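Aminoglycoside N(3)-acetyltransferase (Streptomyces griseus, PDB 7LAP) probably inactivates aminoglycoside antibiotics by transferring an acetyl group to their 3-amino group. Local coordinates at residues R24-R28 against D63-V68; L48-G52 against V263-R267; F44-L48 against G119-E123. The contacts are given in a common frame with arbitrary orientation. Where two conformers were deposited one is given. Residue numbers count along the deposited sequence, not the author numbering.

Contact 1 of 3, residues R24-R28 against D63-V68. With FMT (formic acid), chain M.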
ATOM      1  N   ARG B  24       5.480  15.817  13.124  1.00 39.40           N
ATOM      2  CA  ARG B  24       4.934  14.971  14.180  1.00 40.12           C
ATOM      3  C   ARG B  24       4.491  15.801  15.397  1.00 37.82           C
ATOM      4  O   ARG B  24       3.375  15.655  15.889  1.00 38.01           O
ATOM      5  CB  ARG B  24       5.999  13.946  14.572  1.00 36.72           C
ATOM      6  CG  ARG B  24       5.636  13.054  15.750  1.00 42.31           C
ATOM      7  CD  ARG B  24       6.831  12.147  16.081  1.00 45.94           C
ATOM      8  NE  ARG B  24       6.602  11.336  17.270  1.00 46.65           N
ATOM      9  CZ  ARG B  24       7.416  10.352  17.642  1.00 52.82           C
ATOM     10  NH1 ARG B  24       8.498  10.101  16.910  1.00 50.49           N
ATOM     11  NH2 ARG B  24       7.156   9.638  18.737  1.00 50.24           N
ATOM     12  N   ASP B  25       5.353  16.669  15.901  1.00 41.07           N
ATOM     13  CA  ASP B  25       4.978  17.408  17.105  1.00 47.10           C
ATOM     14  C   ASP B  25       3.838  18.397  16.858  1.00 45.60           C
ATOM     15  O   ASP B  25       3.061  18.699  17.773  1.00 42.04           O
ATOM     16  CB  ASP B  25       6.168  18.153  17.686  1.00 61.60           C
ATOM     17  CG  ASP B  25       5.784  18.898  18.937  1.00 81.58           C
ATOM     18  OD1 ASP B  25       5.490  18.219  19.950  1.00 90.66           O
ATOM     19  OD2 ASP B  25       5.725  20.149  18.903  1.00 91.36           O
ATOM     20  N   ARG B  26       3.700  18.896  15.639  1.00 44.76           N
ATOM     21  CA  ARG B  26       2.608  19.814  15.369  1.00 42.12           C
ATOM     22  C   ARG B  26       1.279  19.078  15.305  1.00 39.16           C
ATOM     23  O   ARG B  26       0.256  19.579  15.785  1.00 40.26           O
ATOM     24  CB  ARG B  26       2.867  20.571  14.066  1.00 44.81           C
ATOM     25  CG  ARG B  26       1.831  21.649  13.808  1.00 47.33           C
ATOM     26  CD  ARG B  26       0.829  21.129  12.858  1.00 47.76           C
ATOM     27  NE  ARG B  26      -0.200  22.119  12.551  1.00 53.30           N
ATOM     28  CZ  ARG B  26      -0.056  23.084  11.650  1.00 52.84           C
ATOM     29  NH1 ARG B  26       1.087  23.225  10.995  1.00 55.72           N
ATOM     30  NH2 ARG B  26      -1.050  23.899  11.424  1.00 47.73           N
ATOM     31  N   ILE B  27       1.270  17.908  14.673  1.00 37.71           N
ATOM     32  CA  ILE B  27       0.094  17.060  14.687  1.00 37.41           C
ATOM     33  C   ILE B  27      -0.283  16.686  16.122  1.00 36.78           C
ATOM     34  O   ILE B  27      -1.459  16.732  16.498  1.00 36.35           O
ATOM     35  CB  ILE B  27       0.339  15.818  13.821  1.00 38.54           C
ATOM     36  CG1 ILE B  27       0.565  16.253  12.359  1.00 42.30           C
ATOM     37  CG2 ILE B  27      -0.854  14.947  13.897  1.00 38.27           C
ATOM     38  CD1 ILE B  27       0.941  15.056  11.410  1.00 42.92           C
ATOM     39  N   ARG B  28       0.707  16.314  16.936  1.00 35.72           N
ATOM     40  CA  ARG B  28       0.427  15.976  18.326  1.00 35.62           C
ATOM     41  C   ARG B  28      -0.253  17.139  19.023  1.00 37.60           C
ATOM     42  O   ARG B  28      -1.253  16.965  19.733  1.00 39.86           O
ATOM     43  CB  ARG B  28       1.722  15.604  19.061  1.00 38.25           C
ATOM     44  CG  ARG B  28       1.487  15.300  20.574  1.00 46.33           C
ATOM     45  CD  ARG B  28       2.630  15.706  21.479  1.00 54.72           C
ATOM     46  NE  ARG B  28       3.195  17.012  21.118  1.00 63.43           N
ATOM     47  CZ  ARG B  28       2.669  18.205  21.435  1.00 66.94           C
ATOM     48  NH1 ARG B  28       1.538  18.295  22.146  1.00 65.46           N
ATOM     49  NH2 ARG B  28       3.292  19.324  21.049  1.00 63.49           N
ATOM     50  N   ASP B  63       2.734   8.099  14.770  1.00 33.97           N
ATOM     51  CA  ASP B  63       3.539   8.420  15.941  1.00 36.96           C
ATOM     52  C   ASP B  63       3.021   9.639  16.700  1.00 37.36           C
ATOM     53  O   ASP B  63       3.142   9.694  17.932  1.00 39.50           O
ATOM     54  CB  ASP B  63       4.983   8.598  15.510  1.00 43.57           C
ATOM     55  CG  ASP B  63       5.693   7.221  15.296  1.00 51.19           C
ATOM     56  OD1 ASP B  63       5.485   6.291  16.124  1.00 55.00           O
ATOM     57  OD2 ASP B  63       6.442   7.069  14.312  1.00 55.98           O
ATOM     58  N   ALA B  64       2.417  10.610  16.006  1.00 32.83           N
ATOM     59  CA  ALA B  64       1.774  11.717  16.711  1.00 34.35           C
ATOM     60  C   ALA B  64       0.584  11.222  17.536  1.00 36.01           C
ATOM     61  O   ALA B  64       0.380  11.660  18.676  1.00 34.18           O
ATOM     62  CB  ALA B  64       1.330  12.800  15.706  1.00 29.63           C
ATOM     63  N   LEU B  65      -0.234  10.346  16.959  1.00 32.29           N
ATOM     64  CA  LEU B  65      -1.355   9.776  17.700  1.00 35.29           C
ATOM     65  C   LEU B  65      -0.869   9.013  18.935  1.00 37.73           C
ATOM     66  O   LEU B  65      -1.478   9.104  20.002  1.00 38.72           O
ATOM     67  CB  LEU B  65      -2.174   8.847  16.789  1.00 33.61           C
ATOM     68  CG  LEU B  65      -3.034   9.591  15.762  1.00 35.86           C
ATOM     69  CD1 LEU B  65      -3.492   8.685  14.593  1.00 37.73           C
ATOM     70  CD2 LEU B  65      -4.263  10.226  16.458  1.00 34.54           C
ATOM     71  N   LEU B  66       0.210   8.225  18.792  1.00 35.44           N
ATOM     72  CA  LEU B  66       0.791   7.515  19.927  1.00 37.33           C
ATOM     73  C   LEU B  66       1.347   8.477  20.963  1.00 40.61           C
ATOM     74  O   LEU B  66       1.309   8.180  22.166  1.00 40.85           O
ATOM     75  CB  LEU B  66       1.898   6.572  19.447  1.00 37.80           C
ATOM     76  CG  LEU B  66       1.372   5.424  18.564  1.00 37.73           C
ATOM     77  CD1 LEU B  66       2.522   4.629  17.947  1.00 38.83           C
ATOM     78  CD2 LEU B  66       0.441   4.492  19.362  1.00 40.59           C
ATOM     79  N   ASP B  67       1.916   9.600  20.514  1.00 38.04           N
ATOM     80  CA  ASP B  67       2.386  10.604  21.463  1.00 43.62           C
ATOM     81  C   ASP B  67       1.243  11.121  22.327  1.00 45.38           C
ATOM     82  O   ASP B  67       1.429  11.359  23.521  1.00 44.17           O
ATOM     83  CB  ASP B  67       3.043  11.776  20.737  1.00 39.59           C
ATOM     84  CG  ASP B  67       4.374  11.396  20.039  1.00 44.11           C
ATOM     85  OD1 ASP B  67       4.978  10.351  20.342  1.00 45.63           O
ATOM     86  OD2 ASP B  67       4.809  12.152  19.137  1.00 47.87           O
ATOM     87  N   VAL B  68       0.061  11.337  21.734  1.00 40.52           N
ATOM     88  CA  VAL B  68      -1.030  11.923  22.502  1.00 39.39           C
ATOM     89  C   VAL B  68      -1.629  10.890  23.453  1.00 43.88           C
ATOM     90  O   VAL B  68      -1.781  11.152  24.652  1.00 46.13           O
ATOM     91  CB  VAL B  68      -2.115  12.530  21.581  1.00 44.90           C
ATOM     92  CG1 VAL B  68      -3.268  13.036  22.431  1.00 49.81           C
ATOM     93  CG2 VAL B  68      -1.566  13.701  20.803  1.00 42.06           C
TER
HETATM   94  C   FMT M 304       9.389   7.240  18.187  1.00 95.97           C
HETATM   95  O1  FMT M 304      10.315   8.053  18.217  1.00 95.95           O
HETATM   96  O2  FMT M 304       8.885   6.722  19.187  1.00 95.93           O

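Contact 2 of 3, residues L48-G52 against V263-R267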
ATOM      1  N   LEU B  48      -5.171  11.720   4.150  1.00 37.20           N
ATOM      2  CA  LEU B  48      -3.839  12.201   4.479  1.00 36.26           C
ATOM      3  C   LEU B  48      -3.504  13.514   3.770  1.00 36.53           C
ATOM      4  O   LEU B  48      -2.930  14.415   4.379  1.00 34.81           O
ATOM      5  CB  LEU B  48      -2.805  11.119   4.141  1.00 36.80           C
ATOM      6  CG  LEU B  48      -1.319  11.452   4.310  1.00 40.66           C
ATOM      7  CD1 LEU B  48      -0.966  11.782   5.793  1.00 36.32           C
ATOM      8  CD2 LEU B  48      -0.467  10.253   3.829  1.00 40.94           C
ATOM      9  N   SER B  49      -3.834  13.646   2.484  1.00 31.16           N
ATOM     10  CA  SER B  49      -3.485  14.881   1.780  1.00 34.63           C
ATOM     11  C   SER B  49      -4.224  16.099   2.327  1.00 33.99           C
ATOM     12  O   SER B  49      -3.772  17.230   2.126  1.00 35.49           O
ATOM     13  CB  SER B  49      -3.786  14.737   0.284  1.00 37.90           C
ATOM     14  OG  SER B  49      -2.984  13.707  -0.246  1.00 45.28           O
ATOM     15  N   ALA B  50      -5.379  15.901   2.966  1.00 32.88           N
ATOM     16  CA  ALA B  50      -6.108  17.028   3.551  1.00 35.80           C
ATOM     17  C   ALA B  50      -5.289  17.699   4.644  1.00 34.43           C
ATOM     18  O   ALA B  50      -5.429  18.902   4.871  1.00 35.37           O
ATOM     19  CB  ALA B  50      -7.447  16.553   4.140  1.00 33.21           C
ATOM     20  N   ILE B  51      -4.444  16.933   5.340  1.00 32.93           N
ATOM     21  CA  ILE B  51      -3.580  17.513   6.368  1.00 36.54           C
ATOM     22  C   ILE B  51      -2.583  18.485   5.748  1.00 37.60           C
ATOM     23  O   ILE B  51      -2.251  19.514   6.342  1.00 35.85           O
ATOM     24  CB  ILE B  51      -2.863  16.395   7.152  1.00 35.32           C
ATOM     25  CG1 ILE B  51      -3.883  15.463   7.800  1.00 29.97           C
ATOM     26  CG2 ILE B  51      -1.928  16.969   8.229  1.00 36.34           C
ATOM     27  CD1 ILE B  51      -3.251  14.178   8.500  1.00 33.18           C
ATOM     28  N   GLY B  52      -2.102  18.182   4.542  1.00 35.81           N
ATOM     29  CA  GLY B  52      -1.060  18.953   3.898  1.00 37.50           C
ATOM     30  C   GLY B  52       0.139  18.070   3.613  1.00 40.02           C
ATOM     31  O   GLY B  52       0.010  16.839   3.526  1.00 36.43           O
ATOM     32  N   VAL B 263      -6.395  19.763  12.095  1.00 37.23           N
ATOM     33  CA  VAL B 263      -5.143  19.057  12.324  1.00 35.42           C
ATOM     34  C   VAL B 263      -4.342  19.264  11.054  1.00 38.34           C
ATOM     35  O   VAL B 263      -4.725  18.756   9.988  1.00 42.64           O
ATOM     36  CB  VAL B 263      -5.352  17.574  12.626  1.00 38.03           C
ATOM     37  CG1 VAL B 263      -3.972  16.818  12.822  1.00 38.95           C
ATOM     38  CG2 VAL B 263      -6.197  17.409  13.884  1.00 34.50           C
ATOM     39  N   GLY B 264      -3.283  20.069  11.140  1.00 40.83           N
ATOM     40  CA  GLY B 264      -2.695  20.579   9.898  1.00 41.94           C
ATOM     41  C   GLY B 264      -3.743  21.393   9.167  1.00 38.45           C
ATOM     42  O   GLY B 264      -4.488  22.146   9.793  1.00 37.87           O
ATOM     43  N   ALA B 265      -3.884  21.195   7.846  1.00 35.16           N
ATOM     44  CA  ALA B 265      -4.988  21.843   7.138  1.00 34.84           C
ATOM     45  C   ALA B 265      -6.261  20.977   7.048  1.00 39.82           C
ATOM     46  O   ALA B 265      -7.158  21.293   6.267  1.00 39.69           O
ATOM     47  CB  ALA B 265      -4.538  22.251   5.735  1.00 39.13           C
ATOM     48  N   ALA B 266      -6.348  19.890   7.798  1.00 34.39           N
ATOM     49  CA  ALA B 266      -7.439  18.919   7.659  1.00 35.87           C
ATOM     50  C   ALA B 266      -8.545  19.261   8.649  1.00 38.11           C
ATOM     51  O   ALA B 266      -8.299  19.310   9.867  1.00 35.29           O
ATOM     52  CB  ALA B 266      -6.951  17.492   7.930  1.00 30.61           C
ATOM     53  N   ARG B 267      -9.733  19.536   8.124  1.00 38.16           N
ATOM     54  CA  ARG B 267     -10.926  19.622   8.954  0.50 40.25           C
ATOM     55  C   ARG B 267     -11.132  18.298   9.672  1.00 37.86           C
ATOM     56  O   ARG B 267     -11.237  17.250   9.023  1.00 40.15           O
ATOM     57  CB  ARG B 267     -12.140  19.959   8.085  0.50 43.30           C
ATOM     58  CG  ARG B 267     -13.374  20.401   8.872  0.50 47.70           C
ATOM     59  CD  ARG B 267     -14.420  20.935   7.911  0.50 53.96           C
ATOM     60  NE  ARG B 267     -13.989  22.161   7.236  0.50 52.94           N
ATOM     61  CZ  ARG B 267     -14.155  23.374   7.744  0.50 54.36           C
ATOM     62  NH1 ARG B 267     -14.739  23.502   8.924  0.50 58.09           N
ATOM     63  NH2 ARG B 267     -13.751  24.458   7.079  0.50 48.85           N
TER

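Contact 3 of 3, residues F44-L48 against G119-E123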
ATOM      1  N   PHE B  44      -9.673   5.858  14.008  1.00 35.27           N
ATOM      2  CA  PHE B  44      -9.472   7.060  13.224  1.00 33.80           C
ATOM      3  C   PHE B  44      -9.516   6.750  11.734  1.00 35.68           C
ATOM      4  O   PHE B  44      -9.074   5.687  11.288  1.00 33.75           O
ATOM      5  CB  PHE B  44      -8.186   7.789  13.650  1.00 33.01           C
ATOM      6  CG  PHE B  44      -6.901   7.090  13.285  1.00 35.98           C
ATOM      7  CD1 PHE B  44      -6.447   5.996  13.995  1.00 34.25           C
ATOM      8  CD2 PHE B  44      -6.126   7.580  12.243  1.00 38.02           C
ATOM      9  CE1 PHE B  44      -5.241   5.377  13.641  1.00 33.50           C
ATOM     10  CE2 PHE B  44      -4.934   6.981  11.887  1.00 34.07           C
ATOM     11  CZ  PHE B  44      -4.497   5.864  12.578  1.00 34.11           C
ATOM     12  N   HIS B  45     -10.146   7.674  11.001  1.00 31.80           N
ATOM     13  CA  HIS B  45     -10.298   7.689   9.555  1.00 34.22           C
ATOM     14  C   HIS B  45      -9.566   8.912   9.019  1.00 36.77           C
ATOM     15  O   HIS B  45      -9.746  10.020   9.545  1.00 36.91           O
ATOM     16  CB  HIS B  45     -11.786   7.781   9.195  1.00 34.08           C
ATOM     17  CG  HIS B  45     -12.582   6.630   9.729  1.00 41.71           C
ATOM     18  ND1 HIS B  45     -13.168   6.634  10.984  1.00 43.40           N
ATOM     19  CD2 HIS B  45     -12.842   5.411   9.194  1.00 40.59           C
ATOM     20  CE1 HIS B  45     -13.775   5.473  11.185  1.00 42.47           C
ATOM     21  NE2 HIS B  45     -13.588   4.715  10.118  1.00 40.82           N
ATOM     22  N   THR B  46      -8.765   8.725   7.974  1.00 36.63           N
ATOM     23  CA  THR B  46      -7.778   9.723   7.580  1.00 36.17           C
ATOM     24  C   THR B  46      -7.880  10.015   6.092  1.00 37.01           C
ATOM     25  O   THR B  46      -7.941   9.092   5.268  1.00 35.66           O
ATOM     26  CB  THR B  46      -6.356   9.266   7.899  1.00 36.50           C
ATOM     27  OG1 THR B  46      -6.299   8.796   9.240  1.00 33.77           O
ATOM     28  CG2 THR B  46      -5.352  10.467   7.715  1.00 33.29           C
ATOM     29  N   ARG B  47      -7.844  11.298   5.745  1.00 35.15           N
ATOM     30  CA  ARG B  47      -7.581  11.708   4.367  1.00 35.65           C
ATOM     31  C   ARG B  47      -6.248  12.452   4.432  1.00 37.91           C
ATOM     32  O   ARG B  47      -6.182  13.639   4.763  1.00 36.02           O
ATOM     33  CB  ARG B  47      -8.741  12.534   3.814  1.00 36.05           C
ATOM     34  CG  ARG B  47      -8.568  12.965   2.381  1.00 49.78           C
ATOM     35  CD  ARG B  47      -9.926  13.291   1.741  1.00 52.36           C
ATOM     36  NE  ARG B  47     -10.678  12.062   1.529  1.00 55.25           N
ATOM     37  CZ  ARG B  47     -11.934  12.026   1.104  1.00 50.71           C
ATOM     38  NH1 ARG B  47     -12.573  13.159   0.859  1.00 55.11           N
ATOM     39  NH2 ARG B  47     -12.543  10.866   0.944  1.00 46.70           N
ATOM     40  N   LEU B  48      -5.171  11.720   4.150  1.00 37.20           N
ATOM     41  CA  LEU B  48      -3.839  12.201   4.479  1.00 36.26           C
ATOM     42  C   LEU B  48      -3.504  13.514   3.770  1.00 36.53           C
ATOM     43  O   LEU B  48      -2.930  14.415   4.379  1.00 34.81           O
ATOM     44  CB  LEU B  48      -2.805  11.119   4.141  1.00 36.80           C
ATOM     45  CG  LEU B  48      -1.319  11.452   4.310  1.00 40.66           C
ATOM     46  CD1 LEU B  48      -0.966  11.782   5.793  1.00 36.32           C
ATOM     47  CD2 LEU B  48      -0.467  10.253   3.829  1.00 40.94           C
ATOM     48  N   GLY B 119      -7.268   4.184   2.121  1.00 51.20           N
ATOM     49  CA  GLY B 119      -6.104   5.048   2.024  1.00 50.23           C
ATOM     50  C   GLY B 119      -4.916   4.417   2.717  1.00 45.08           C
ATOM     51  O   GLY B 119      -4.963   3.285   3.195  1.00 45.91           O
ATOM     52  N   ARG B 120      -3.842   5.143   2.768  1.00 42.34           N
ATOM     53  CA  ARG B 120      -2.650   4.642   3.341  1.00 39.93           C
ATOM     54  C   ARG B 120      -2.606   4.434   4.831  1.00 39.17           C
ATOM     55  O   ARG B 120      -1.808   3.680   5.279  1.00 45.33           O
ATOM     56  CB  ARG B 120      -1.477   5.503   2.924  1.00 39.59           C
ATOM     57  CG  ARG B 120      -1.049   5.372   1.492  1.00 41.50           C
ATOM     58  CD  ARG B 120      -0.210   6.569   1.100  1.00 50.95           C
ATOM     59  NE  ARG B 120       1.150   6.333   1.474  1.00 58.71           N
ATOM     60  CZ  ARG B 120       2.061   7.250   1.707  1.00 54.78           C
ATOM     61  NH1 ARG B 120       1.799   8.516   1.579  1.00 47.51           N
ATOM     62  NH2 ARG B 120       3.251   6.860   2.052  1.00 50.61           N
ATOM     63  N   LEU B 121      -3.430   5.099   5.599  1.00 37.28           N
ATOM     64  CA  LEU B 121      -3.180   4.999   7.048  1.00 37.57           C
ATOM     65  C   LEU B 121      -3.521   3.620   7.634  1.00 37.11           C
ATOM     66  O   LEU B 121      -2.746   3.105   8.456  1.00 37.27           O
ATOM     67  CB  LEU B 121      -3.916   6.094   7.837  1.00 39.29           C
ATOM     68  CG  LEU B 121      -3.027   7.231   8.344  1.00 35.69           C
ATOM     69  CD1 LEU B 121      -1.944   6.700   9.311  1.00 35.84           C
ATOM     70  CD2 LEU B 121      -2.400   7.993   7.126  1.00 36.00           C
ATOM     71  N   PRO B 122      -4.668   3.001   7.295  1.00 37.17           N
ATOM     72  CA  PRO B 122      -4.936   1.652   7.861  1.00 37.45           C
ATOM     73  C   PRO B 122      -3.904   0.632   7.441  1.00 42.55           C
ATOM     74  O   PRO B 122      -3.534  -0.239   8.227  1.00 40.74           O
ATOM     75  CB  PRO B 122      -6.332   1.307   7.311  1.00 37.43           C
ATOM     76  CG  PRO B 122      -6.989   2.681   7.151  1.00 36.84           C
ATOM     77  CD  PRO B 122      -5.858   3.555   6.625  1.00 38.51           C
ATOM     78  N   GLU B 123      -3.404   0.729   6.210  1.00 44.44           N
ATOM     79  CA  GLU B 123      -2.393  -0.220   5.776  1.00 47.51           C
ATOM     80  C   GLU B 123      -1.060   0.037   6.479  1.00 47.61           C
ATOM     81  O   GLU B 123      -0.319  -0.909   6.754  1.00 42.70           O
ATOM     82  CB  GLU B 123      -2.261  -0.162   4.250  1.00 49.12           C
ATOM     83  CG  GLU B 123      -1.214  -1.054   3.684  1.00 55.86           C
ATOM     84  CD  GLU B 123      -1.682  -2.520   3.484  1.00 60.37           C
ATOM     85  OE1 GLU B 123      -2.747  -2.916   4.033  1.00 56.80           O
ATOM     86  OE2 GLU B 123      -0.933  -3.274   2.812  1.00 59.89           O
TER
HETATM   87  O   HOH W   1      -5.788   6.638   5.008  1.00 39.02           O

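Contact 1 of 3, residues R24-R28 against D63-V68
Two packed helices form this contact, the N-terminal turn of helix 24-34 crossing the C-terminal half of helix 58-69, which lies over strand 74-78 of the mixed β-sheet. The axes of the two short segments approach to 8.3 Å and cross at -50°, and the contact buries 369 Å². A small residue sits at the close approach: A64 points its CB toward the other helix, 3.5 Å from R24 O, 3.6 Å from I27 CG2 and 3.8 Å from R28 N. The CA atoms of R28 and A64 are 4.7 Å apart, consistent with the alanine. One turn further on, V68 CG2 lies 3.5 Å from R28 CG, so the aliphatic part of that arginine packs while its guanidinium turns back to D25 in its own helix (R28 NH2 to D25 OD1, 2.7 Å).

The exposed side is closed by a bidentate salt bridge. R24, extended with chi1 to chi3 all t, donates from NE to D67 OD2 (2.7 Å, 160°) and from NH2 to D67 OD1 (2.8 Å, 174°). Its NH1 binds O1 of a formic acid molecule at 3.0 Å, probably acquired from the crystallisation liquor. D63 sets its CB over one face of the guanidinium, but its carboxylate pairs with R128. The arrangement is a helix-helix crossing with an alanine at the close approach and an interhelical salt bridge at the rim.

Contact 2 of 3, residues L48-G52 against V263-R267
The backbone of 48-52 makes a short, weakly bonded helical turn and leaves it at G52, whereas 263-267 runs through a type II' β-turn from V263 to A266. That turn makes a β-hairpin of strands 259-263 and 266-272 at one edge of the mixed sheet, and its ends are paired by V263 N to A266 O and A266 N to V263 O, both 3.0 Å. The helical turn directly follows strand 41-46, so the contact joins the end of an inner strand to the tip of the edge hairpin. The closest CA pair is I51 and A266, 4.3 Å apart.

Glycines suit both bends. G264 has phi/psi of 61/-135°, and an ideal CB there would come to 2.6 Å from I51 CG2, a clash. G52, at 121/-154°, would jam a CB against the carbonyl oxygen of I51.

Among the side chains, A266 points toward the helical turn, its CB 3.7 Å from I51 CG1 and 3.9 Å from A50 CB. I51 has its CA-to-CB bond directed away overall, yet CG2 reaches within 3.8 Å of V263 O; V61 and L180 also touch this side chain. A50 O lies 3.2 Å from A266 N, but the angle is too poor for a hydrogen bond, and this carbonyl is instead bonded by R17 of helix 7-18. The polar link between the segments is a backbone hydrogen bond, A265 N to I51 O, 2.8 Å long and almost straight at 173°.

Contact 3 of 3, residues F44-L48 against G119-E123
L121 lays its side chain across the end of strand 41-46, with CG 3.7 Å from T46 OG1, CD1 4.0 Å from F44 CE2 and CD2 4.3 Å from L48 CD1. This is helix-on-sheet packing: the first turn of helix 120-126 rests against an inner strand of the mixed β-sheet and the residues that follow it. F44 and T46, two apart on the strand, both take part, while H45 between them points away. The F44 ring meets L121 CD1 at its edge, near the ring plane. L121 and F44 are buried, and helix 58-69 adds I62 to L121 and L65 to F44, extending the apolar layer.

At the outer end, L48 points toward the helix and its CD2 lies 3.6 Å from R120 NH1. The charge of R120 is answered elsewhere: NH2 forms salt bridges with D83 and E113 of the second subunit, so this end of the contact borders the dimer interface. Between the two backbones, whose nearest CA atoms, those of T46 and L121, are 6.6 Å apart, a water accepts from L121 N at 2.9 Å and donates to T46 O at 3.3 Å.

How the contacts relate
Contacts 2 and 3 start from the end of strand 41-46, and contact 1 joins two helices that between them touch both. Contacts 2 and 3 share L48, which turns away from the hairpin but toward helix 120-126; their centres are about 12 Å apart. Contact 1 reaches both others, at centre separations of about 14 Å from contact 2 and 15 Å from contact 3. I27 CG2 packs on V263 CG1 at 3.8 Å, tying helix 24-34 to the hairpin, and L65 CD1 meets F44 CE2 at 3.5 Å, tying helix 58-69 to the strand. Contact 3 lies nearest the chain centre, about 9 Å between centres, against 18 and 20 Å for contacts 2 and 1.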